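Catechol 1,2-dioxygenase (Burkholderia ambifaria, PDB 5VXT) probably catalyses the intradiol, iron(III)-dependent cleavage of the catechol ring by dioxygen to give cis,cis-muconate, and binds catechol beside its iron ion. Local coordinates at residues H151-T155 with T198-Y204. Residues are numbered along the deposited sequence.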
loop_
_atom_site.group_PDB
_atom_site.type_symbol
_atom_site.label_atom_id
_atom_site.label_comp_id
_atom_site.label_asym_id
_atom_site.label_seq_id
_atom_site.Cartn_x
_atom_site.Cartn_y
_atom_site.Cartn_z
ATOM N N HIS B 151 -3.376 -17.432 35.054
ATOM C CA HIS B 151 -3.633 -16.698 36.283
ATOM C C HIS B 151 -2.363 -15.995 36.726
ATOM O O HIS B 151 -1.253 -16.461 36.467
ATOM C CB HIS B 151 -4.124 -17.628 37.399
ATOM C CG HIS B 151 -3.131 -18.678 37.788
ATOM N ND1 HIS B 151 -2.311 -18.560 38.891
ATOM C CD2 HIS B 151 -2.824 -19.868 37.220
ATOM C CE1 HIS B 151 -1.545 -19.632 38.985
ATOM N NE2 HIS B 151 -1.839 -20.443 37.985
ATOM N N GLY B 152 -2.542 -14.881 37.416
ATOM C CA GLY B 152 -1.417 -14.222 38.034
ATOM C C GLY B 152 -1.862 -12.965 38.734
ATOM O O GLY B 152 -3.052 -12.756 38.975
ATOM N N THR B 153 -0.888 -12.125 39.053
ATOM C CA THR B 153 -1.147 -10.855 39.704
ATOM C C THR B 153 -0.598 -9.713 38.866
ATOM O O THR B 153 0.419 -9.851 38.173
ATOM C CB THR B 153 -0.516 -10.790 41.090
ATOM O OG1 THR B 153 0.909 -10.735 40.948
ATOM C CG2 THR B 153 -0.896 -12.011 41.905
ATOM N N VAL B 154 -1.299 -8.591 38.938
ATOM C CA VAL B 154 -0.855 -7.324 38.379
ATOM C C VAL B 154 -0.215 -6.534 39.509
ATOM O O VAL B 154 -0.881 -6.196 40.496
ATOM C CB VAL B 154 -2.023 -6.548 37.759
ATOM C CG1 VAL B 154 -1.558 -5.170 37.272
ATOM C CG2 VAL B 154 -2.658 -7.366 36.649
ATOM N N THR B 155 1.076 -6.262 39.378
ATOM C CA THR B 155 1.799 -5.455 40.344
ATOM C C THR B 155 2.459 -4.275 39.645
ATOM O O THR B 155 2.647 -4.272 38.426
ATOM C CB THR B 155 2.876 -6.266 41.069
ATOM O OG1 THR B 155 3.767 -5.366 41.730
ATOM C CG2 THR B 155 3.676 -7.071 40.085
ATOM N N THR B 198 -9.117 -6.378 38.101
ATOM C CA THR B 198 -8.525 -6.983 39.279
ATOM C C THR B 198 -9.106 -6.350 40.534
ATOM O O THR B 198 -9.534 -5.194 40.539
ATOM C CB THR B 198 -7.004 -6.828 39.281
ATOM O OG1 THR B 198 -6.658 -5.456 39.507
ATOM C CG2 THR B 198 -6.409 -7.302 37.967
ATOM N N GLY B 199 -9.130 -7.126 41.602
ATOM C CA GLY B 199 -9.547 -6.640 42.895
ATOM C C GLY B 199 -8.385 -6.035 43.649
ATOM O O GLY B 199 -7.339 -5.710 43.084
ATOM N N ALA B 200 -8.574 -5.896 44.963
ATOM C CA ALA B 200 -7.520 -5.335 45.797
ATOM C C ALA B 200 -6.268 -6.203 45.811
ATOM O O ALA B 200 -5.177 -5.679 46.060
ATOM C CB ALA B 200 -8.034 -5.136 47.225
ATOM N N ASP B 201 -6.400 -7.510 45.562
ATOM C CA ASP B 201 -5.265 -8.429 45.559
ATOM C C ASP B 201 -4.527 -8.464 44.228
ATOM O O ASP B 201 -3.612 -9.280 44.069
ATOM C CB ASP B 201 -5.712 -9.854 45.912
ATOM C CG ASP B 201 -6.783 -10.389 44.977
ATOM O OD1 ASP B 201 -7.147 -9.690 44.005
ATOM O OD2 ASP B 201 -7.273 -11.514 45.221
ATOM N N GLY B 202 -4.918 -7.619 43.275
ATOM C CA GLY B 202 -4.283 -7.571 41.972
ATOM C C GLY B 202 -4.394 -8.821 41.126
ATOM O O GLY B 202 -3.730 -8.902 40.085
ATOM N N LYS B 203 -5.220 -9.789 41.511
ATOM C CA LYS B 203 -5.256 -11.083 40.838
ATOM C C LYS B 203 -6.200 -11.064 39.643
ATOM O O LYS B 203 -7.280 -10.474 39.697
ATOM C CB LYS B 203 -5.676 -12.191 41.810
ATOM C CG LYS B 203 -4.675 -12.452 42.928
ATOM C CD LYS B 203 -5.132 -13.577 43.873
ATOM C CE LYS B 203 -4.608 -14.942 43.445
ATOM N NZ LYS B 203 -5.064 -16.032 44.356
ATOM N N TYR B 204 -5.773 -11.716 38.564
ATOM C CA TYR B 204 -6.569 -11.913 37.361
ATOM C C TYR B 204 -6.573 -13.403 37.042
ATOM O O TYR B 204 -5.642 -14.131 37.392
ATOM C CB TYR B 204 -6.004 -11.113 36.159
ATOM C CG TYR B 204 -4.848 -11.824 35.499
ATOM C CD1 TYR B 204 -3.555 -11.649 35.959
ATOM C CD2 TYR B 204 -5.057 -12.693 34.427
ATOM C CE1 TYR B 204 -2.496 -12.320 35.380
ATOM C CE2 TYR B 204 -4.006 -13.373 33.844
ATOM C CZ TYR B 204 -2.726 -13.185 34.327
ATOM O OH TYR B 204 -1.668 -13.851 33.752
#
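Three backbone hydrogen bonds join the end of strand 147-155 to strand 203-209, its antiparallel neighbour in one sheet of the dioxygenase β-sandwich, and to the turn residue Gly-202 just before it. Val-154 N donates to Gly-202 O (2.7 Å); Gly-152 and Tyr-204 form a hydrogen-bonded pair, Tyr-204 N to Gly-152 O at 2.9 Å and Gly-152 N to Tyr-204 O at 3.2 Å. Before strand 203-209, a type I turn from Gly-199 to Gly-202 reverses the chain, and Asp-201 OD1 accepts from Lys-203 N (3.2 Å) in an Asx turn. Gly-202 has positive phi, and a CB there would clash with Val-154 O. Thr-153 and Lys-203 share one face of the sheet, Thr-153 CG2 lying 3.9 Å from Lys-203 CG. On the other, which looks toward Val-167 of the second sheet, the Tyr-204 ring lies over Gly-152, where a side chain would be crowded; Tyr-204 OH hydrogen-bonds to Phe-300 O on strand 295-303. Val-154 packs between the sheets against Val-167, its CG2 4.0 Å from Thr-198 CG2 and 4.4 Å from Tyr-204 CD1.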